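Local coordinates for APL1 (Anopheles gambiae, PDB 3O6N), which forms a heterodimeric complex with the leucine-rich repeat protein LRIM1 that regulates complement-like immunity in the mosquito, at residues R58-Q70 against D85-K97. Sequence-based numbering, arbitrary orientation.
Sequences RKLPAALLDSFRQ and DTYAFAYAHTIQK
The guanidinium of Arg69 lies flat over one face of the Tyr91 ring, its CZ 3.8 Å from the ring centroid and the two planes 22° apart, a cation-pi stack displaced toward CE1. The arginine chain, extended from CG to NE, runs alongside the tyrosine in the same direction, and NE donates to Asp66 O (2.9 Å), which steadies the guanidinium over the ring. At the ring's edge, in its plane, sits a water that binds Tyr91 N, Ala88 O and Asp66 OD1; the Asp66 carboxylate, turned 79° from the ring, brings OD1 within 3.3 Å of Tyr91 CD2. Phe89 carries Ala92 CB at its edge and meets two leucines obliquely: Leu65 CD1 lies 3.6 Å from Phe89 CD1, and Leu60 CD2 sits by Phe89 CE2. Leu65, with CG anti to the carbonyl carbon (chi1 -65°), sets CD1 against Ala92 CB and Ile95 CD1. The backbones close in where Ala62 and Ala88 pack with CA atoms 3.9 Å apart; a second water joins Pro61 O, Leu65 N and Ala88 O. One direct hydrogen bond, Asp85 N to Leu60 O (3.0 Å), ties the segments, and Asp85 OD2 accepts from Tyr87 N in an Asx turn, while OD1 makes a long salt bridge to Lys59 NZ. This is stacking of successive turns in a leucine-rich-repeat solenoid: on its convex side, helix 63-67 packs against the following run of beta turns. Strand 59-60 pairs in parallel with 83-84, and Leu65, Phe89 and Ile95 all reach inward to Leu74 of strand 73-75.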
ATOM      1  N   ARG A  58      13.418  28.155  -2.926  1.00 26.32           N
ATOM      2  CA  ARG A  58      13.847  27.280  -4.014  1.00 28.66           C
ATOM      3  C   ARG A  58      15.170  26.586  -3.687  1.00 27.42           C
ATOM      4  O   ARG A  58      15.444  25.485  -4.168  1.00 25.29           O
ATOM      5  CB  ARG A  58      13.891  28.050  -5.336  1.00 33.39           C
ATOM      6  CG  ARG A  58      12.599  28.828  -5.583  1.00 38.51           C
ATOM      7  CD  ARG A  58      12.317  29.095  -7.053  1.00 40.67           C
ATOM      8  NE  ARG A  58      11.166  29.985  -7.222  1.00 42.43           N
ATOM      9  CZ  ARG A  58       9.899  29.581  -7.301  1.00 44.59           C
ATOM     10  NH1 ARG A  58       9.597  28.291  -7.231  1.00 36.64           N
ATOM     11  NH2 ARG A  58       8.927  30.472  -7.450  1.00 46.77           N
ATOM     12  N   LYS A  59      15.980  27.232  -2.855  1.00 26.81           N
ATOM     13  CA  LYS A  59      17.126  26.569  -2.243  1.00 23.17           C
ATOM     14  C   LYS A  59      17.032  26.739  -0.732  1.00 23.72           C
ATOM     15  O   LYS A  59      16.877  27.854  -0.238  1.00 26.18           O
ATOM     16  CB  LYS A  59      18.446  27.145  -2.764  1.00 27.87           C
ATOM     17  CG  LYS A  59      19.673  26.589  -2.057  1.00 32.59           C
ATOM     18  CD  LYS A  59      20.968  27.044  -2.718  1.00 44.04           C
ATOM     19  CE  LYS A  59      22.178  26.428  -2.024  1.00 50.63           C
ATOM     20  NZ  LYS A  59      23.453  26.725  -2.734  1.00 54.88           N
ATOM     21  N   LEU A  60      17.104  25.632  -0.003  1.00 23.32           N
ATOM     22  CA  LEU A  60      17.075  25.684   1.454  1.00 23.09           C
ATOM     23  C   LEU A  60      18.427  26.162   1.983  1.00 19.83           C
ATOM     24  O   LEU A  60      19.439  25.490   1.795  1.00 19.88           O
ATOM     25  CB  LEU A  60      16.745  24.306   2.027  1.00 22.75           C
ATOM     26  CG  LEU A  60      16.573  24.234   3.546  1.00 25.19           C
ATOM     27  CD1 LEU A  60      15.327  25.001   3.989  1.00 23.77           C
ATOM     28  CD2 LEU A  60      16.513  22.790   4.006  1.00 27.66           C
ATOM     29  N   PRO A  61      18.445  27.328   2.649  1.00 23.96           N
ATOM     30  CA  PRO A  61      19.694  27.952   3.108  1.00 23.70           C
ATOM     31  C   PRO A  61      20.163  27.434   4.462  1.00 22.03           C
ATOM     32  O   PRO A  61      19.348  27.013   5.279  1.00 22.82           O
ATOM     33  CB  PRO A  61      19.308  29.428   3.234  1.00 23.97           C
ATOM     34  CG  PRO A  61      17.858  29.386   3.627  1.00 22.95           C
ATOM     35  CD  PRO A  61      17.267  28.164   2.945  1.00 24.01           C
ATOM     36  N   ALA A  62      21.471  27.481   4.695  1.00 21.42           N
ATOM     37  CA  ALA A  62      22.034  27.111   5.988  1.00 24.63           C
ATOM     38  C   ALA A  62      21.625  28.103   7.077  1.00 25.75           C
ATOM     39  O   ALA A  62      21.620  27.773   8.262  1.00 27.02           O
ATOM     40  CB  ALA A  62      23.552  27.026   5.896  1.00 27.99           C
ATOM     41  N   ALA A  63      21.278  29.317   6.661  1.00 24.33           N
ATOM     42  CA  ALA A  63      20.959  30.392   7.596  1.00 28.92           C
ATOM     43  C   ALA A  63      19.809  30.050   8.539  1.00 28.88           C
ATOM     44  O   ALA A  63      19.764  30.537   9.666  1.00 27.00           O
ATOM     45  CB  ALA A  63      20.664  31.683   6.844  1.00 29.67           C
ATOM     46  N   LEU A  64      18.879  29.217   8.079  1.00 24.78           N
ATOM     47  CA  LEU A  64      17.706  28.886   8.881  1.00 22.91           C
ATOM     48  C   LEU A  64      18.085  28.175  10.175  1.00 25.79           C
ATOM     49  O   LEU A  64      17.803  28.667  11.265  1.00 25.87           O
ATOM     50  CB  LEU A  64      16.717  28.031   8.081  1.00 18.86           C
ATOM     51  CG  LEU A  64      15.524  27.488   8.869  1.00 22.33           C
ATOM     52  CD1 LEU A  64      14.712  28.621   9.492  1.00 20.07           C
ATOM     53  CD2 LEU A  64      14.647  26.620   7.976  1.00 21.40           C
ATOM     54  N   LEU A  65      18.725  27.016  10.048  1.00 20.66           N
ATOM     55  CA  LEU A  65      19.105  26.225  11.215  1.00 24.74           C
ATOM     56  C   LEU A  65      20.405  26.703  11.862  1.00 29.21           C
ATOM     57  O   LEU A  65      20.753  26.274  12.962  1.00 29.47           O
ATOM     58  CB  LEU A  65      19.187  24.739  10.858  1.00 26.91           C
ATOM     59  CG  LEU A  65      17.842  24.132  10.457  1.00 25.51           C
ATOM     60  CD1 LEU A  65      18.001  22.694   9.961  1.00 27.01           C
ATOM     61  CD2 LEU A  65      16.852  24.201  11.619  1.00 22.59           C
ATOM     62  N   ASP A  66      21.123  27.589  11.181  1.00 27.92           N
ATOM     63  CA  ASP A  66      22.274  28.236  11.801  1.00 31.01           C
ATOM     64  C   ASP A  66      21.793  29.191  12.890  1.00 29.75           C
ATOM     65  O   ASP A  66      22.498  29.437  13.867  1.00 27.81           O
ATOM     66  CB  ASP A  66      23.108  28.988  10.762  1.00 30.02           C
ATOM     67  CG  ASP A  66      24.042  28.073   9.989  1.00 38.64           C
ATOM     68  OD1 ASP A  66      23.897  26.836  10.100  1.00 40.73           O
ATOM     69  OD2 ASP A  66      24.921  28.591   9.267  1.00 42.71           O
ATOM     70  N   SER A  67      20.581  29.713  12.714  1.00 27.98           N
ATOM     71  CA  SER A  67      19.992  30.667  13.649  1.00 25.93           C
ATOM     72  C   SER A  67      19.018  30.002  14.616  1.00 26.05           C
ATOM     73  O   SER A  67      18.902  30.415  15.768  1.00 29.26           O
ATOM     74  CB  SER A  67      19.281  31.792  12.896  1.00 29.71           C
ATOM     75  OG  SER A  67      20.200  32.555  12.140  1.00 32.44           O
ATOM     76  N   PHE A  68      18.311  28.984  14.139  1.00 23.02           N
ATOM     77  CA  PHE A  68      17.388  28.234  14.982  1.00 25.41           C
ATOM     78  C   PHE A  68      17.965  26.859  15.286  1.00 27.27           C
ATOM     79  O   PHE A  68      17.821  25.929  14.494  1.00 26.72           O
ATOM     80  CB  PHE A  68      16.026  28.111  14.295  1.00 28.53           C
ATOM     81  CG  PHE A  68      15.257  29.401  14.254  1.00 27.56           C
ATOM     82  CD1 PHE A  68      14.126  29.573  15.038  1.00 26.34           C
ATOM     83  CD2 PHE A  68      15.675  30.450  13.449  1.00 28.76           C
ATOM     84  CE1 PHE A  68      13.418  30.766  15.011  1.00 26.74           C
ATOM     85  CE2 PHE A  68      14.973  31.644  13.418  1.00 27.45           C
ATOM     86  CZ  PHE A  68      13.843  31.801  14.199  1.00 25.89           C
ATOM     87  N   ARG A  69      18.621  26.737  16.437  1.00 29.43           N
ATOM     88  CA  ARG A  69      19.381  25.533  16.764  1.00 29.86           C
ATOM     89  C   ARG A  69      18.711  24.627  17.798  1.00 31.91           C
ATOM     90  O   ARG A  69      19.340  23.706  18.320  1.00 32.10           O
ATOM     91  CB  ARG A  69      20.786  25.908  17.243  1.00 32.32           C
ATOM     92  CG  ARG A  69      21.571  26.743  16.244  1.00 33.25           C
ATOM     93  CD  ARG A  69      23.020  26.884  16.669  1.00 36.68           C
ATOM     94  NE  ARG A  69      23.790  27.696  15.734  1.00 41.98           N
ATOM     95  CZ  ARG A  69      25.050  28.068  15.936  1.00 45.69           C
ATOM     96  NH1 ARG A  69      25.682  27.696  17.042  1.00 42.21           N
ATOM     97  NH2 ARG A  69      25.678  28.811  15.035  1.00 46.72           N
ATOM     98  N   GLN A  70      17.441  24.881  18.087  1.00 29.82           N
ATOM     99  CA  GLN A  70      16.711  24.061  19.047  1.00 34.48           C
ATOM    100  C   GLN A  70      15.429  23.494  18.440  1.00 28.86           C
ATOM    101  O   GLN A  70      14.501  23.120  19.159  1.00 31.04           O
ATOM    102  CB  GLN A  70      16.401  24.868  20.308  1.00 40.26           C
ATOM    103  CG  GLN A  70      17.647  25.399  21.006  1.00 51.16           C
ATOM    104  CD  GLN A  70      17.332  26.438  22.062  1.00 58.72           C
ATOM    105  OE1 GLN A  70      16.405  26.275  22.855  1.00 62.59           O
ATOM    106  NE2 GLN A  70      18.102  27.519  22.075  1.00 62.24           N
ATOM    107  N   ASP A  85      21.043  23.308   0.564  1.00 22.25           N
ATOM    108  CA  ASP A  85      22.432  23.717   0.763  1.00 22.64           C
ATOM    109  C   ASP A  85      23.184  22.607   1.479  1.00 23.05           C
ATOM    110  O   ASP A  85      22.653  21.984   2.395  1.00 22.18           O
ATOM    111  CB  ASP A  85      22.521  25.010   1.572  1.00 23.32           C
ATOM    112  CG  ASP A  85      23.947  25.510   1.707  1.00 35.03           C
ATOM    113  OD1 ASP A  85      24.419  26.210   0.786  1.00 39.01           O
ATOM    114  OD2 ASP A  85      24.602  25.197   2.726  1.00 33.75           O
ATOM    115  N   THR A  86      24.421  22.362   1.063  1.00 25.92           N
ATOM    116  CA  THR A  86      25.198  21.249   1.603  1.00 30.87           C
ATOM    117  C   THR A  86      25.207  21.213   3.132  1.00 27.89           C
ATOM    118  O   THR A  86      25.091  20.146   3.733  1.00 31.35           O
ATOM    119  CB  THR A  86      26.653  21.277   1.089  1.00 38.63           C
ATOM    120  OG1 THR A  86      26.658  21.161  -0.338  1.00 36.42           O
ATOM    121  CG2 THR A  86      27.452  20.130   1.691  1.00 38.91           C
ATOM    122  N   TYR A  87      25.336  22.378   3.758  1.00 24.70           N
ATOM    123  CA  TYR A  87      25.446  22.434   5.213  1.00 25.18           C
ATOM    124  C   TYR A  87      24.168  22.893   5.907  1.00 24.63           C
ATOM    125  O   TYR A  87      24.196  23.295   7.071  1.00 24.35           O
ATOM    126  CB  TYR A  87      26.644  23.297   5.615  1.00 32.62           C
ATOM    127  CG  TYR A  87      27.917  22.806   4.973  1.00 36.55           C
ATOM    128  CD1 TYR A  87      28.495  21.608   5.373  1.00 41.80           C
ATOM    129  CD2 TYR A  87      28.522  23.517   3.946  1.00 36.18           C
ATOM    130  CE1 TYR A  87      29.650  21.139   4.782  1.00 47.05           C
ATOM    131  CE2 TYR A  87      29.681  23.056   3.348  1.00 42.26           C
ATOM    132  CZ  TYR A  87      30.241  21.866   3.771  1.00 49.53           C
ATOM    133  OH  TYR A  87      31.393  21.398   3.183  1.00 53.46           O
ATOM    134  N   ALA A  88      23.048  22.805   5.196  1.00 23.16           N
ATOM    135  CA  ALA A  88      21.761  23.235   5.734  1.00 22.80           C
ATOM    136  C   ALA A  88      21.446  22.598   7.086  1.00 25.12           C
ATOM    137  O   ALA A  88      20.867  23.243   7.960  1.00 26.80           O
ATOM    138  CB  ALA A  88      20.639  22.947   4.736  1.00 21.72           C
ATOM    139  N   PHE A  89      21.828  21.335   7.258  1.00 19.85           N
ATOM    140  CA  PHE A  89      21.520  20.617   8.493  1.00 20.86           C
ATOM    141  C   PHE A  89      22.733  20.387   9.395  1.00 25.07           C
ATOM    142  O   PHE A  89      22.779  19.416  10.154  1.00 26.62           O
ATOM    143  CB  PHE A  89      20.816  19.292   8.179  1.00 19.95           C
ATOM    144  CG  PHE A  89      19.443  19.464   7.588  1.00 18.65           C
ATOM    145  CD1 PHE A  89      18.324  19.499   8.403  1.00 18.91           C
ATOM    146  CD2 PHE A  89      19.274  19.599   6.220  1.00 23.39           C
ATOM    147  CE1 PHE A  89      17.057  19.662   7.865  1.00 19.48           C
ATOM    148  CE2 PHE A  89      18.009  19.761   5.672  1.00 18.02           C
ATOM    149  CZ  PHE A  89      16.901  19.791   6.497  1.00 21.57           C
ATOM    150  N   ALA A  90      23.701  21.294   9.322  1.00 27.57           N
ATOM    151  CA  ALA A  90      24.899  21.207  10.153  1.00 33.28           C
ATOM    152  C   ALA A  90      24.578  21.341  11.645  1.00 33.57           C
ATOM    153  O   ALA A  90      25.122  20.608  12.472  1.00 33.11           O
ATOM    154  CB  ALA A  90      25.917  22.262   9.730  1.00 31.68           C
ATOM    155  N   TYR A  91      23.689  22.273  11.980  1.00 35.13           N
ATOM    156  CA  TYR A  91      23.291  22.498  13.368  1.00 38.49           C
ATOM    157  C   TYR A  91      21.889  21.965  13.653  1.00 40.57           C
ATOM    158  O   TYR A  91      21.102  22.614  14.341  1.00 42.75           O
ATOM    159  CB  TYR A  91      23.335  23.993  13.701  1.00 44.69           C
ATOM    160  CG  TYR A  91      24.721  24.601  13.680  1.00 51.83           C
ATOM    161  CD1 TYR A  91      25.433  24.791  14.858  1.00 57.15           C
ATOM    162  CD2 TYR A  91      25.314  24.989  12.486  1.00 55.00           C
ATOM    163  CE1 TYR A  91      26.698  25.349  14.846  1.00 60.60           C
ATOM    164  CE2 TYR A  91      26.579  25.546  12.464  1.00 59.26           C
ATOM    165  CZ  TYR A  91      27.266  25.725  13.647  1.00 61.99           C
ATOM    166  OH  TYR A  91      28.525  26.280  13.631  1.00 64.60           O
ATOM    167  N   ALA A  92      21.576  20.784  13.132  1.00 33.95           N
ATOM    168  CA  ALA A  92      20.230  20.238  13.262  1.00 32.61           C
ATOM    169  C   ALA A  92      20.148  19.142  14.321  1.00 30.44           C
ATOM    170  O   ALA A  92      19.227  18.329  14.307  1.00 27.15           O
ATOM    171  CB  ALA A  92      19.747  19.715  11.918  1.00 27.17           C
ATOM    172  N   HIS A  93      21.105  19.142  15.244  1.00 29.75           N
ATOM    173  CA  HIS A  93      21.255  18.069  16.231  1.00 35.02           C
ATOM    174  C   HIS A  93      20.008  17.763  17.067  1.00 30.13           C
ATOM    175  O   HIS A  93      19.872  16.663  17.600  1.00 31.17           O
ATOM    176  CB  HIS A  93      22.435  18.366  17.164  1.00 47.15           C
ATOM    177  CG  HIS A  93      23.750  18.479  16.457  1.00 60.96           C
ATOM    178  ND1 HIS A  93      24.430  17.384  15.971  1.00 67.24           N
ATOM    179  CD2 HIS A  93      24.510  19.559  16.157  1.00 66.42           C
ATOM    180  CE1 HIS A  93      25.553  17.783  15.401  1.00 69.00           C
ATOM    181  NE2 HIS A  93      25.626  19.098  15.500  1.00 69.39           N
ATOM    182  N   THR A  94      19.106  18.729  17.186  1.00 27.49           N
ATOM    183  CA  THR A  94      17.928  18.554  18.031  1.00 25.87           C
ATOM    184  C   THR A  94      16.682  18.100  17.261  1.00 28.67           C
ATOM    185  O   THR A  94      15.661  17.774  17.867  1.00 28.45           O
ATOM    186  CB  THR A  94      17.590  19.845  18.802  1.00 26.90           C
ATOM    187  OG1 THR A  94      17.338  20.905  17.873  1.00 28.04           O
ATOM    188  CG2 THR A  94      18.739  20.240  19.729  1.00 28.78           C
ATOM    189  N   ILE A  95      16.757  18.081  15.933  1.00 25.47           N
ATOM    190  CA  ILE A  95      15.584  17.740  15.123  1.00 23.85           C
ATOM    191  C   ILE A  95      15.152  16.282  15.294  1.00 26.76           C
ATOM    192  O   ILE A  95      15.969  15.363  15.223  1.00 27.76           O
ATOM    193  CB  ILE A  95      15.789  18.080  13.626  1.00 21.35           C
ATOM    194  CG1 ILE A  95      15.866  19.598  13.446  1.00 25.12           C
ATOM    195  CG2 ILE A  95      14.645  17.515  12.777  1.00 21.12           C
ATOM    196  CD1 ILE A  95      16.118  20.045  12.029  1.00 24.35           C
ATOM    197  N   GLN A  96      13.857  16.089  15.530  1.00 25.99           N
ATOM    198  CA  GLN A  96      13.288  14.761  15.721  1.00 24.53           C
ATOM    199  C   GLN A  96      12.376  14.388  14.561  1.00 25.09           C
ATOM    200  O   GLN A  96      12.297  13.223  14.165  1.00 22.84           O
ATOM    201  CB  GLN A  96      12.494  14.705  17.029  1.00 27.72           C
ATOM    202  CG  GLN A  96      13.329  14.905  18.277  1.00 28.00           C
ATOM    203  CD  GLN A  96      12.522  14.740  19.551  1.00 34.69           C
ATOM    204  OE1 GLN A  96      11.609  13.917  19.620  1.00 39.06           O
ATOM    205  NE2 GLN A  96      12.857  15.523  20.568  1.00 35.48           N
ATOM    206  N   LYS A  97      11.671  15.380  14.028  1.00 20.93           N
ATOM    207  CA  LYS A  97      10.755  15.142  12.919  1.00 19.51           C
ATOM    208  C   LYS A  97      11.005  16.147  11.804  1.00 23.83           C
ATOM    209  O   LYS A  97      10.949  17.356  12.025  1.00 22.52           O
ATOM    210  CB  LYS A  97       9.303  15.206  13.395  1.00 23.82           C
ATOM    211  CG  LYS A  97       8.961  14.166  14.450  1.00 25.53           C
ATOM    212  CD  LYS A  97       7.531  14.317  14.938  1.00 32.12           C
ATOM    213  CE  LYS A  97       7.201  13.267  15.985  1.00 38.88           C
ATOM    214  NZ  LYS A  97       8.151  13.323  17.132  1.00 46.20           N
TER
HETATM  215  O   HOH W   1      19.015  25.618   7.632  1.00 20.88           O
HETATM  216  O   HOH W   2      22.579  24.287  10.094  1.00 29.53           O
HETATM  217  O   HOH W   3      25.739  25.322   8.193  1.00 41.22           O